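HhaI Restriction Endonuclease (PDB 6UKF) cleaves double-stranded DNA as a restriction endonuclease, recognising the sequence GCGC and cutting it before the final cytosine. Local coordinates at a contact of chain A with DNA. Sequence-based numbering; all coordinates share one arbitrary frame.

Site 1: a contact of chain A with DNA. Residues 7, 34, 46, 48, 52, 55. With nucleotides of chain B.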
loop_
_atom_site.group_PDB
_atom_site.type_symbol
_atom_site.label_atom_id
_atom_site.label_comp_id
_atom_site.label_asym_id
_atom_site.label_seq_id
_atom_site.Cartn_x
_atom_site.Cartn_y
_atom_site.Cartn_z
ATOM N N GLU A 7 -6.413 2.001 11.316
ATOM C CA GLU A 7 -6.315 3.404 10.924
ATOM C C GLU A 7 -7.369 4.250 11.631
ATOM O O GLU A 7 -7.087 5.377 12.052
ATOM C CB GLU A 7 -6.402 3.528 9.404
ATOM C CG GLU A 7 -5.186 2.921 8.707
ATOM C CD GLU A 7 -5.163 3.143 7.206
ATOM O OE1 GLU A 7 -6.124 3.596 6.677
ATOM O OE2 GLU A 7 -4.058 2.800 6.543
ATOM N N ASP A 34 -3.182 9.035 4.426
ATOM C CA ASP A 34 -4.597 8.804 4.685
ATOM C C ASP A 34 -5.113 9.695 5.804
ATOM O O ASP A 34 -6.334 9.916 5.894
ATOM C CB ASP A 34 -4.879 7.312 5.023
ATOM C CG ASP A 34 -4.625 6.376 3.868
ATOM O OD1 ASP A 34 -3.598 5.771 4.031
ATOM O OD2 ASP A 34 -5.514 6.372 2.915
ATOM N N GLU A 46 1.200 9.019 8.384
ATOM C CA GLU A 46 1.042 7.661 7.884
ATOM C C GLU A 46 0.842 6.721 9.064
ATOM O O GLU A 46 1.699 6.638 9.949
ATOM C CB GLU A 46 2.262 7.229 7.072
ATOM C CG GLU A 46 2.020 7.203 5.573
ATOM C CD GLU A 46 0.873 6.284 5.190
ATOM O OE1 GLU A 46 0.822 5.151 5.710
ATOM O OE2 GLU A 46 0.011 6.702 4.388
ATOM N N LYS A 48 0.788 2.949 10.334
ATOM C CA LYS A 48 1.355 1.668 9.939
ATOM C C LYS A 48 1.154 0.672 11.065
ATOM O O LYS A 48 1.461 0.970 12.223
ATOM C CB LYS A 48 2.855 1.788 9.645
ATOM C CG LYS A 48 3.176 2.496 8.345
ATOM C CD LYS A 48 2.827 1.625 7.150
ATOM C CE LYS A 48 2.690 2.442 5.887
ATOM N NZ LYS A 48 2.146 1.632 4.760
ATOM N N SER A 52 3.986 -4.164 8.148
ATOM C CA SER A 52 3.380 -3.445 7.043
ATOM C C SER A 52 4.339 -3.428 5.863
ATOM O O SER A 52 5.506 -3.811 5.973
ATOM C CB SER A 52 3.077 -1.991 7.432
ATOM O OG SER A 52 2.194 -1.919 8.533
ATOM N N GLY A 55 5.882 1.314 0.567
ATOM C CA GLY A 55 6.251 1.962 -0.674
ATOM C C GLY A 55 6.791 0.974 -1.702
ATOM O O GLY A 55 7.213 -0.140 -1.381
ATOM P P DG B 8 2.119 3.804 -1.954
ATOM O OP1 DG B 8 2.431 5.054 -1.227
ATOM O OP2 DG B 8 3.089 2.687 -1.950
ATOM O "O5'" DG B 8 0.720 3.284 -1.399
ATOM C "C5'" DG B 8 -0.348 4.209 -1.251
ATOM C "C4'" DG B 8 -1.607 3.509 -0.810
ATOM O "O4'" DG B 8 -2.097 2.661 -1.868
ATOM C "C3'" DG B 8 -1.436 2.584 0.379
ATOM O "O3'" DG B 8 -1.553 3.299 1.564
ATOM C "C2'" DG B 8 -2.551 1.569 0.197
ATOM C "C1'" DG B 8 -2.657 1.473 -1.311
ATOM N N9 DG B 8 -1.957 0.342 -1.922
ATOM C C8 DG B 8 -0.677 0.328 -2.424
ATOM N N7 DG B 8 -0.348 -0.811 -2.969
ATOM C C5 DG B 8 -1.487 -1.593 -2.836
ATOM C C6 DG B 8 -1.741 -2.925 -3.245
ATOM O O6 DG B 8 -0.985 -3.704 -3.836
ATOM N N1 DG B 8 -3.031 -3.328 -2.917
ATOM C C2 DG B 8 -3.955 -2.547 -2.268
ATOM N N2 DG B 8 -5.149 -3.108 -2.035
ATOM N N3 DG B 8 -3.730 -1.303 -1.882
ATOM C C4 DG B 8 -2.485 -0.891 -2.201
ATOM P P DC B 9 -0.702 2.854 2.843
ATOM O OP1 DC B 9 -1.099 3.783 3.918
ATOM O OP2 DC B 9 0.721 2.695 2.475
ATOM O "O5'" DC B 9 -1.257 1.402 3.185
ATOM C "C5'" DC B 9 -2.517 1.277 3.798
ATOM C "C4'" DC B 9 -2.970 -0.154 3.818
ATOM O "O4'" DC B 9 -3.142 -0.657 2.462
ATOM C "C3'" DC B 9 -1.997 -1.145 4.439
ATOM O "O3'" DC B 9 -1.980 -1.072 5.843
ATOM C "C2'" DC B 9 -2.563 -2.463 3.898
ATOM C "C1'" DC B 9 -2.952 -2.062 2.462
ATOM N N1 DC B 9 -1.903 -2.431 1.477
ATOM C C2 DC B 9 -1.953 -3.690 0.889
ATOM O O2 DC B 9 -2.888 -4.446 1.180
ATOM N N3 DC B 9 -0.987 -4.046 0.010
ATOM C C4 DC B 9 0.004 -3.201 -0.272
ATOM N N4 DC B 9 0.933 -3.601 -1.149
ATOM C C5 DC B 9 0.083 -1.909 0.332
ATOM C C6 DC B 9 -0.880 -1.571 1.200
ATOM P P DA B 10 -0.563 -1.054 6.611
ATOM O OP1 DA B 10 -0.840 -0.703 8.020
ATOM O OP2 DA B 10 0.389 -0.247 5.819
ATOM O "O5'" DA B 10 -0.028 -2.558 6.499
ATOM C "C5'" DA B 10 -0.490 -3.554 7.393
ATOM C "C4'" DA B 10 -1.481 -4.458 6.704
ATOM O "O4'" DA B 10 -0.865 -5.075 5.538
ATOM C "C3'" DA B 10 -1.998 -5.614 7.554
ATOM O "O3'" DA B 10 -3.369 -5.811 7.255
ATOM C "C2'" DA B 10 -1.103 -6.779 7.147
ATOM C "C1'" DA B 10 -0.856 -6.491 5.676
ATOM N N9 DA B 10 0.416 -6.971 5.157
ATOM C C8 DA B 10 1.652 -6.812 5.717
ATOM N N7 DA B 10 2.625 -7.329 5.007
ATOM C C5 DA B 10 1.984 -7.849 3.895
ATOM C C6 DA B 10 2.459 -8.532 2.762
ATOM N N6 DA B 10 3.749 -8.812 2.566
ATOM N N1 DA B 10 1.554 -8.919 1.838
ATOM C C2 DA B 10 0.262 -8.634 2.041
ATOM N N3 DA B 10 -0.302 -7.997 3.065
ATOM C C4 DA B 10 0.624 -7.629 3.968
HETATM O O HOH W 1 3.321 0.354 -0.603
HETATM O O HOH W 2 -2.520 1.372 8.366
#
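Lys48 reaches between the phosphates of DC9 and DA10. Its CG lies anti to the carbonyl carbon (chi1 -73°), and a bend at chi2 turns the rest of the chain towards the DNA. CB and CG form the stem, CD lies beside CB of Ser52 and passes OP2 of DA10 at 3.3 Å, and CE runs on past that oxygen. The terminal ammonium NZ then bonds OP2 of DA10 at 2.8 Å and OP2 of DC9 at 2.9 Å, bridging successive phosphates. NZ also forms a longer salt bridge with Glu46 OE1, 3.9 Å away, which may help to orient it. The Glu46 carboxylate itself faces the other DC9 oxygen, with OE1 3.0 Å from OP1. Neither atom is an ordinary donor, so the approach carries no attraction by itself; no metal is modelled at this contact, but the family usually places a catalytic one here. Poorly ordered Asp34 points to the same oxygen. Two waters widen the grip: one joins Glu7 OE2 to OP1 of DA10, the other joins the backbone N of Gly55 to OP2 of DG8. Asp34, Glu46 and Lys48 form the PD-(D/E)XK nuclease motif. Given the cutting position within GCGC, the DC9 phosphate is probably the scissile one, and the site holds it at the catalytic centre.

Site 2: a contact of chain A with DNA. Residues 48-49, 51-52. With nucleotides of chain B.
The adenine of DA10 meets His51 through the backbone carbonyl, not the imidazole. His51 O approaches the C8 corner of the purine at 3.4 Å, on the major-groove side, and lies over neither ring face; the contact resembles a weak C-H...O interaction and reads little of the base's identity. The imidazole points away from the adenine. Nor do the bases of DC9 and DA10 lie parallel: their planes are inclined by roughly 50°, so the bases do not stack in parallel at this step, which may reflect a local kink.

The main hold is on the phosphate between these nucleotides. The backbone N-H of Met49 points almost straight at OP1 of DA10, 3.1 Å from N and with 167° at the hydrogen. The Met49 side chain follows the same nucleotide downstream: CG passes OP1 at 3.5 Å, and SD rests against the sugar, 3.9 Å from C3', before the bend at chi3 carries the methyl end away. Ser52 CA also packs against C5' of DA10 at 3.9 Å, from a direction roughly at right angles to Met49 CB. The Ser52 hydroxyl donates a hydrogen bond to Met49 O, 2.7 Å from OG, coming from above the carbonyl plane. It also hydrogen-bonds the ester oxygen O5' of DA10, 3.1 Å from OG. One hydroxyl hydrogen cannot serve both acceptors fully, and the shorter distance suggests that it mainly ties the turn together, leaving the DNA contact weaker. Together with Lys48, these groups hold the phosphate from several directions.

The site occupies the short loop after strand 43-47 and the first residues of the long strand 51-62, so the turn between two strands presents backbone N-H and side chains to the DNA.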
loop_
_atom_site.group_PDB
_atom_site.type_symbol
_atom_site.label_atom_id
_atom_site.label_comp_id
_atom_site.label_asym_id
_atom_site.label_seq_id
_atom_site.Cartn_x
_atom_site.Cartn_y
_atom_site.Cartn_z
ATOM N N LYS A 48 0.788 2.949 10.334
ATOM C CA LYS A 48 1.355 1.668 9.939
ATOM C C LYS A 48 1.154 0.672 11.065
ATOM O O LYS A 48 1.461 0.970 12.223
ATOM C CB LYS A 48 2.855 1.788 9.645
ATOM C CG LYS A 48 3.176 2.496 8.345
ATOM C CD LYS A 48 2.827 1.625 7.150
ATOM C CE LYS A 48 2.690 2.442 5.887
ATOM N NZ LYS A 48 2.146 1.632 4.760
ATOM N N MET A 49 0.655 -0.510 10.722
ATOM C CA MET A 49 0.628 -1.596 11.679
ATOM C C MET A 49 2.049 -2.098 11.914
ATOM O O MET A 49 2.964 -1.794 11.143
ATOM C CB MET A 49 -0.261 -2.726 11.173
ATOM C CG MET A 49 -1.705 -2.304 10.977
ATOM S SD MET A 49 -2.851 -3.687 10.829
ATOM C CE MET A 49 -2.941 -4.224 12.536
ATOM N N HIS A 51 3.521 -4.824 11.327
ATOM C CA HIS A 51 4.045 -5.520 10.155
ATOM C C HIS A 51 3.303 -4.985 8.940
ATOM O O HIS A 51 2.129 -5.309 8.730
ATOM C CB HIS A 51 3.863 -7.027 10.290
ATOM C CG HIS A 51 4.504 -7.592 11.517
ATOM N ND1 HIS A 51 5.851 -7.876 11.588
ATOM C CD2 HIS A 51 3.989 -7.904 12.729
ATOM C CE1 HIS A 51 6.135 -8.352 12.787
ATOM N NE2 HIS A 51 5.023 -8.379 13.498
ATOM N N SER A 52 3.986 -4.164 8.148
ATOM C CA SER A 52 3.380 -3.445 7.043
ATOM C C SER A 52 4.339 -3.428 5.863
ATOM O O SER A 52 5.506 -3.811 5.973
ATOM C CB SER A 52 3.077 -1.991 7.432
ATOM O OG SER A 52 2.194 -1.919 8.533
ATOM P P DC B 9 -0.702 2.854 2.843
ATOM O OP1 DC B 9 -1.099 3.783 3.918
ATOM O OP2 DC B 9 0.721 2.695 2.475
ATOM O "O5'" DC B 9 -1.257 1.402 3.185
ATOM C "C5'" DC B 9 -2.517 1.277 3.798
ATOM C "C4'" DC B 9 -2.970 -0.154 3.818
ATOM O "O4'" DC B 9 -3.142 -0.657 2.462
ATOM C "C3'" DC B 9 -1.997 -1.145 4.439
ATOM O "O3'" DC B 9 -1.980 -1.072 5.843
ATOM C "C2'" DC B 9 -2.563 -2.463 3.898
ATOM C "C1'" DC B 9 -2.952 -2.062 2.462
ATOM N N1 DC B 9 -1.903 -2.431 1.477
ATOM C C2 DC B 9 -1.953 -3.690 0.889
ATOM O O2 DC B 9 -2.888 -4.446 1.180
ATOM N N3 DC B 9 -0.987 -4.046 0.010
ATOM C C4 DC B 9 0.004 -3.201 -0.272
ATOM N N4 DC B 9 0.933 -3.601 -1.149
ATOM C C5 DC B 9 0.083 -1.909 0.332
ATOM C C6 DC B 9 -0.880 -1.571 1.200
ATOM P P DA B 10 -0.563 -1.054 6.611
ATOM O OP1 DA B 10 -0.840 -0.703 8.020
ATOM O OP2 DA B 10 0.389 -0.247 5.819
ATOM O "O5'" DA B 10 -0.028 -2.558 6.499
ATOM C "C5'" DA B 10 -0.490 -3.554 7.393
ATOM C "C4'" DA B 10 -1.481 -4.458 6.704
ATOM O "O4'" DA B 10 -0.865 -5.075 5.538
ATOM C "C3'" DA B 10 -1.998 -5.614 7.554
ATOM O "O3'" DA B 10 -3.369 -5.811 7.255
ATOM C "C2'" DA B 10 -1.103 -6.779 7.147
ATOM C "C1'" DA B 10 -0.856 -6.491 5.676
ATOM N N9 DA B 10 0.416 -6.971 5.157
ATOM C C8 DA B 10 1.652 -6.812 5.717
ATOM N N7 DA B 10 2.625 -7.329 5.007
ATOM C C5 DA B 10 1.984 -7.849 3.895
ATOM C C6 DA B 10 2.459 -8.532 2.762
ATOM N N6 DA B 10 3.749 -8.812 2.566
ATOM N N1 DA B 10 1.554 -8.919 1.838
ATOM C C2 DA B 10 0.262 -8.634 2.041
ATOM N N3 DA B 10 -0.302 -7.997 3.065
ATOM C C4 DA B 10 0.624 -7.629 3.968
#

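Sites 1 and 2 have C-alpha centres about 7 Å apart and share Lys48 and Ser52, so they are overlapping parts of one continuous surface along chain B. Site 1 gathers its residues from helix 3-18, a loop and strands 43-47 and 51-62 along three successive phosphates, with the acidic residues and Lys48 at or near the probable scissile one, whereas site 2 is confined to the loop after strand 43-47 and the start of strand 51-62. Anchoring the downstream phosphate in site 2 probably helps to keep the strand in register with the catalytic residues of site 1, with Lys48, which touches both phosphates, tying the two together.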